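Local coordinates for hypothetical protein TT1662 (PDB 1UFO) that is probably a serine hydrolase of the alpha/beta hydrolase fold, whose natural substrate is not established, at residues 46-52 with 227-232; 77-82 with 141-145. The contacts are given in a common frame with arbitrary orientation. Numbering follows the deposited sequence.

Interaction 1: 46-52 with 227-232; sequences GYAERGF and GLAFLE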
loop_
_atom_site.group_PDB
_atom_site.type_symbol
_atom_site.label_atom_id
_atom_site.label_comp_id
_atom_site.label_asym_id
_atom_site.label_seq_id
_atom_site.Cartn_x
_atom_site.Cartn_y
_atom_site.Cartn_z
ATOM N N GLY A 46 7.486 5.653 14.228
ATOM C CA GLY A 46 7.533 6.817 13.382
ATOM C C GLY A 46 6.287 7.697 13.262
ATOM O O GLY A 46 6.349 8.785 12.703
ATOM N N TYR A 47 5.174 7.225 13.793
ATOM C CA TYR A 47 3.934 7.945 13.641
ATOM C C TYR A 47 3.943 9.218 14.512
ATOM O O TYR A 47 3.638 10.273 13.985
ATOM C CB TYR A 47 2.745 7.060 14.033
ATOM C CG TYR A 47 2.275 6.065 12.988
ATOM C CD1 TYR A 47 0.950 6.048 12.648
ATOM C CD2 TYR A 47 3.135 5.139 12.416
ATOM C CE1 TYR A 47 0.416 5.100 11.692
ATOM C CE2 TYR A 47 2.652 4.168 11.500
ATOM C CZ TYR A 47 1.283 4.188 11.168
ATOM O OH TYR A 47 0.793 3.260 10.285
ATOM N N ALA A 48 4.362 9.067 15.763
ATOM C CA ALA A 48 4.404 10.254 16.634
ATOM C C ALA A 48 5.443 11.227 16.129
ATOM O O ALA A 48 5.206 12.472 16.087
ATOM C CB ALA A 48 4.626 9.817 18.056
ATOM N N GLU A 49 6.572 10.680 15.658
ATOM C CA GLU A 49 7.629 11.567 15.125
ATOM C C GLU A 49 7.220 12.382 13.913
ATOM O O GLU A 49 7.805 13.444 13.590
ATOM C CB GLU A 49 8.870 10.696 14.814
ATOM C CG GLU A 49 9.443 10.036 15.992
ATOM C CD GLU A 49 8.740 8.768 16.471
ATOM O OE1 GLU A 49 7.727 8.343 15.893
ATOM O OE2 GLU A 49 9.210 8.189 17.457
ATOM N N ARG A 50 6.182 11.940 13.193
ATOM C CA ARG A 50 5.661 12.591 12.020
ATOM C C ARG A 50 4.545 13.565 12.429
ATOM O O ARG A 50 4.003 14.302 11.603
ATOM C CB ARG A 50 5.136 11.488 11.100
ATOM C CG ARG A 50 4.896 11.760 9.701
ATOM C CD ARG A 50 6.237 11.933 8.970
ATOM N NE ARG A 50 6.968 10.717 8.626
ATOM C CZ ARG A 50 6.849 10.011 7.487
ATOM N NH1 ARG A 50 5.984 10.346 6.521
ATOM N NH2 ARG A 50 7.711 9.019 7.250
ATOM N N GLY A 51 4.161 13.559 13.713
ATOM C CA GLY A 51 3.169 14.537 14.136
ATOM C C GLY A 51 1.824 13.946 14.568
ATOM O O GLY A 51 0.881 14.697 14.872
ATOM N N PHE A 52 1.693 12.627 14.617
ATOM C CA PHE A 52 0.416 12.034 15.088
ATOM C C PHE A 52 0.427 11.819 16.585
ATOM O O PHE A 52 1.367 11.210 17.141
ATOM C CB PHE A 52 0.175 10.682 14.362
ATOM C CG PHE A 52 -0.146 10.869 12.914
ATOM C CD1 PHE A 52 0.856 11.097 11.974
ATOM C CD2 PHE A 52 -1.495 10.869 12.492
ATOM C CE1 PHE A 52 0.508 11.323 10.629
ATOM C CE2 PHE A 52 -1.826 11.088 11.182
ATOM C CZ PHE A 52 -0.799 11.320 10.229
ATOM N N GLY A 227 0.811 2.439 6.141
ATOM C CA GLY A 227 -0.365 2.995 6.778
ATOM C C GLY A 227 -0.136 4.485 7.100
ATOM O O GLY A 227 -1.096 5.250 7.005
ATOM N N LEU A 228 1.088 4.868 7.446
ATOM C CA LEU A 228 1.382 6.254 7.764
ATOM C C LEU A 228 1.244 7.111 6.483
ATOM O O LEU A 228 0.686 8.206 6.515
ATOM C CB LEU A 228 2.800 6.329 8.330
ATOM C CG LEU A 228 3.294 7.733 8.705
ATOM C CD1 LEU A 228 2.425 8.351 9.832
ATOM C CD2 LEU A 228 4.725 7.513 9.222
ATOM N N ALA A 229 1.631 6.553 5.346
ATOM C CA ALA A 229 1.475 7.294 4.065
ATOM C C ALA A 229 -0.018 7.504 3.761
ATOM O O ALA A 229 -0.380 8.561 3.330
ATOM C CB ALA A 229 2.148 6.480 2.892
ATOM N N PHE A 230 -0.848 6.494 3.985
ATOM C CA PHE A 230 -2.275 6.586 3.725
ATOM C C PHE A 230 -2.896 7.668 4.590
ATOM O O PHE A 230 -3.677 8.455 4.072
ATOM C CB PHE A 230 -2.897 5.211 4.007
ATOM C CG PHE A 230 -4.363 5.104 3.618
ATOM C CD1 PHE A 230 -4.728 4.747 2.291
ATOM C CD2 PHE A 230 -5.374 5.279 4.563
ATOM C CE1 PHE A 230 -6.051 4.569 1.952
ATOM C CE2 PHE A 230 -6.740 5.085 4.201
ATOM C CZ PHE A 230 -7.087 4.725 2.878
ATOM N N LEU A 231 -2.534 7.668 5.885
ATOM C CA LEU A 231 -3.056 8.729 6.808
ATOM C C LEU A 231 -2.564 10.117 6.365
ATOM O O LEU A 231 -3.378 11.031 6.337
ATOM C CB LEU A 231 -2.565 8.518 8.224
ATOM C CG LEU A 231 -3.094 7.229 8.889
ATOM C CD1 LEU A 231 -2.654 7.207 10.367
ATOM C CD2 LEU A 231 -4.607 7.099 8.708
ATOM N N GLU A 232 -1.303 10.267 6.009
ATOM C CA GLU A 232 -0.875 11.617 5.622
ATOM C C GLU A 232 -1.563 12.066 4.345
ATOM O O GLU A 232 -1.915 13.255 4.244
ATOM C CB GLU A 232 0.602 11.748 5.479
ATOM C CG GLU A 232 1.304 11.538 6.818
ATOM C CD GLU A 232 2.755 11.899 6.757
ATOM O OE1 GLU A 232 3.179 12.719 7.599
ATOM O OE2 GLU A 232 3.526 11.381 5.922
#

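Interaction 2: 77-82 with 141-145; sequences YVEEVY and PMKLP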
loop_
_atom_site.group_PDB
_atom_site.type_symbol
_atom_site.label_atom_id
_atom_site.label_comp_id
_atom_site.label_asym_id
_atom_site.label_seq_id
_atom_site.Cartn_x
_atom_site.Cartn_y
_atom_site.Cartn_z
ATOM N N TYR A 77 -15.763 -19.228 23.893
ATOM C CA TYR A 77 -14.686 -18.353 23.392
ATOM C C TYR A 77 -15.126 -17.244 22.468
ATOM O O TYR A 77 -14.889 -16.052 22.754
ATOM C CB TYR A 77 -13.651 -19.194 22.674
ATOM C CG TYR A 77 -12.530 -18.384 22.027
ATOM C CD1 TYR A 77 -11.657 -17.630 22.807
ATOM C CD2 TYR A 77 -12.279 -18.495 20.655
ATOM C CE1 TYR A 77 -10.519 -17.009 22.210
ATOM C CE2 TYR A 77 -11.166 -17.906 20.053
ATOM C CZ TYR A 77 -10.289 -17.159 20.852
ATOM O OH TYR A 77 -9.162 -16.581 20.280
ATOM N N VAL A 78 -15.821 -17.625 21.405
ATOM C CA VAL A 78 -16.232 -16.658 20.390
ATOM C C VAL A 78 -17.179 -15.656 21.007
ATOM O O VAL A 78 -17.053 -14.414 20.753
ATOM C CB VAL A 78 -16.875 -17.368 19.189
ATOM C CG1 VAL A 78 -17.514 -16.351 18.263
ATOM C CG2 VAL A 78 -15.829 -18.191 18.431
ATOM N N GLU A 79 -18.150 -16.160 21.793
ATOM C CA GLU A 79 -19.083 -15.266 22.453
ATOM C C GLU A 79 -18.329 -14.207 23.273
ATOM O O GLU A 79 -18.650 -13.015 23.228
ATOM C CB GLU A 79 -19.953 -16.095 23.402
ATOM C CG GLU A 79 -20.990 -15.318 24.120
ATOM C CD GLU A 79 -21.895 -16.221 24.935
ATOM O OE1 GLU A 79 -23.035 -16.286 24.548
ATOM O OE2 GLU A 79 -21.437 -16.806 25.928
ATOM N N GLU A 80 -17.367 -14.680 24.056
ATOM C CA GLU A 80 -16.620 -13.765 24.920
ATOM C C GLU A 80 -15.709 -12.799 24.125
ATOM O O GLU A 80 -15.553 -11.593 24.485
ATOM C CB GLU A 80 -15.819 -14.595 25.930
ATOM C CG GLU A 80 -16.830 -15.151 26.966
ATOM C CD GLU A 80 -16.205 -16.044 28.043
ATOM O OE1 GLU A 80 -17.025 -16.753 28.700
ATOM O OE2 GLU A 80 -14.963 -16.041 28.222
ATOM N N VAL A 81 -15.176 -13.288 23.016
ATOM C CA VAL A 81 -14.305 -12.433 22.184
ATOM C C VAL A 81 -15.158 -11.298 21.618
ATOM O O VAL A 81 -14.750 -10.113 21.684
ATOM C CB VAL A 81 -13.693 -13.272 21.033
ATOM C CG1 VAL A 81 -13.126 -12.336 19.922
ATOM C CG2 VAL A 81 -12.566 -14.122 21.563
ATOM N N TYR A 82 -16.352 -11.586 21.095
ATOM C CA TYR A 82 -17.105 -10.467 20.520
ATOM C C TYR A 82 -17.818 -9.581 21.529
ATOM O O TYR A 82 -18.165 -8.415 21.223
ATOM C CB TYR A 82 -18.029 -10.943 19.402
ATOM C CG TYR A 82 -17.198 -11.343 18.206
ATOM C CD1 TYR A 82 -17.028 -12.674 17.852
ATOM C CD2 TYR A 82 -16.487 -10.383 17.498
ATOM C CE1 TYR A 82 -16.184 -13.041 16.824
ATOM C CE2 TYR A 82 -15.577 -10.739 16.462
ATOM C CZ TYR A 82 -15.433 -12.079 16.137
ATOM O OH TYR A 82 -14.417 -12.400 15.261
ATOM N N PRO A 141 -16.973 -11.224 11.419
ATOM C CA PRO A 141 -16.489 -11.946 12.596
ATOM C C PRO A 141 -15.939 -13.286 12.124
ATOM O O PRO A 141 -16.229 -13.719 11.018
ATOM C CB PRO A 141 -17.719 -12.124 13.474
ATOM C CG PRO A 141 -18.832 -12.239 12.449
ATOM C CD PRO A 141 -18.446 -11.166 11.369
HETATM N N MSE A 142 -15.058 -13.838 12.929
HETATM C CA MSE A 142 -14.446 -15.096 12.543
HETATM C C MSE A 142 -15.426 -16.182 12.240
HETATM O O MSE A 142 -16.548 -16.248 12.721
HETATM C CB MSE A 142 -13.484 -15.572 13.647
HETATM C CG MSE A 142 -14.212 -16.039 14.932
HETATM SE SE MSE A 142 -12.949 -16.599 16.302
HETATM C CE MSE A 142 -12.788 -14.985 17.209
ATOM N N LYS A 143 -14.981 -17.092 11.395
ATOM C CA LYS A 143 -15.809 -18.246 11.105
ATOM C C LYS A 143 -16.059 -18.942 12.438
ATOM O O LYS A 143 -15.131 -19.164 13.193
ATOM C CB LYS A 143 -15.021 -19.125 10.130
ATOM C CG LYS A 143 -14.286 -18.203 9.155
ATOM C CD LYS A 143 -13.896 -18.814 7.807
ATOM C CE LYS A 143 -12.588 -18.128 7.270
ATOM N NZ LYS A 143 -11.453 -18.436 8.140
ATOM N N LEU A 144 -17.309 -19.349 12.684
ATOM C CA LEU A 144 -17.683 -19.969 13.951
ATOM C C LEU A 144 -17.188 -21.397 14.061
ATOM O O LEU A 144 -17.671 -22.260 13.345
ATOM C CB LEU A 144 -19.211 -19.926 14.116
ATOM C CG LEU A 144 -19.605 -20.052 15.577
ATOM C CD1 LEU A 144 -19.295 -18.792 16.319
ATOM C CD2 LEU A 144 -21.141 -20.350 15.671
ATOM N N PRO A 145 -16.234 -21.668 14.953
ATOM C CA PRO A 145 -15.705 -23.052 15.080
ATOM C C PRO A 145 -16.749 -23.969 15.653
ATOM O O PRO A 145 -17.604 -23.544 16.393
ATOM C CB PRO A 145 -14.543 -22.920 16.042
ATOM C CG PRO A 145 -14.287 -21.345 16.167
ATOM C CD PRO A 145 -15.643 -20.771 15.947
#

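Interaction 1: 46-52 with 227-232
Leu228, on the helix 221-236, fills the gap between two aromatic rings of the segment 46-52. Its CD1 sits over the face of Tyr47, 4.0 Å from the ring centroid, as a CH-pi contact, and the same CD1 lies 3.6 Å from CE1 of Phe52. One turn on, Leu231 adds a second aliphatic surface, with CB 3.9 Å from Phe52 CZ and CD1 4.0 Å from Tyr47 CE1. At Gly227 a beta carbon would clash with Tyr47 OH, which is hydrogen-bonded to the carbonyl of Ala224. In this alpha/beta hydrolase fold the last helix and the turn entering strand 52-56 lie together against the central sheet, where Tyr47 and Leu231 also touch Leu27 and Leu133. Gly46 has a positive phi, easy for glycine; the turn closes with Phe52 N to Tyr47 O at 3.1 Å, and Arg50 and Phe52 point toward the helix. A beta carbon on Gly51 would collide with the Arg50 carbonyl. At the edge, the other branch of Leu228, CD2, covers one face of the Arg50 guanidinium, 3.7 Å from CZ, while Arg50 NH1 reaches Glu232 OE2 at 2.7 Å in a salt bridge whose hydrogen bond is weak. Glu232 OE1 also pairs with Lys24.

Interaction 2: 77-82 with 141-145
Selenomethionine at Met142 supplies much of the loop's grip on the start of helix 77-103. Its CA-to-CB bond points sideways, but chi1 p and chi2 t extend the chain toward the helix, and chi3 near 93° places CE 3.8 Å from Val81 CG1 and 3.9 Å from Tyr82 CE1. The selenium makes an oblique Met-aromatic contact with Tyr77, 5.5 Å from the ring centroid; an unbranched, flexible side chain can follow such an uneven surface. Val78, in the t rotamer, brings CG1 within 3.6 Å of Leu144 CD1, while its CG2 packs against Pro145 CD (3.6 Å) and Met142 SE (3.9 Å). Tyr82, with chi1 m, offers an apolar ring face to Pro141, whose CB makes a CH-pi contact 4.0 Å from the centroid, and puts an acceptor at its tip, where Met142 N donates a straight hydrogen bond to Tyr82 OH (2.8 Å, 173°). In this alpha/beta hydrolase fold the loop follows strand 132-135 and meets helix 77-103 among other helices: Tyr159 of helix 153-160 touches Val78, Pro141 and Leu144, while Leu114 and Phe117 of helix 114-124, which follows strand 107-112, touch Val81, Tyr82 and Pro141 between them.

In the fold
The two contacts lie on opposite sides of the chain's centre, their centres 32 Å apart and their nearest atoms about 21 Å apart, and they share no helix or strand. Both join a helix to a loop or turn. Interaction 1 is mostly buried: its turn runs into strand 52-56, Tyr47, Phe52 and Leu231 also meet the central sheet, and its charged margin faces the second subunit, where Arg50 packs on the Arg50 of that subunit. Interaction 2 is only partly buried, untouched by the other subunit, its loop lying among helices. Its polar link is a neutral hydrogen bond to backbone, where interaction 1 uses a salt bridge, and its apolar surface tapers to exposed Leu144 and Pro145.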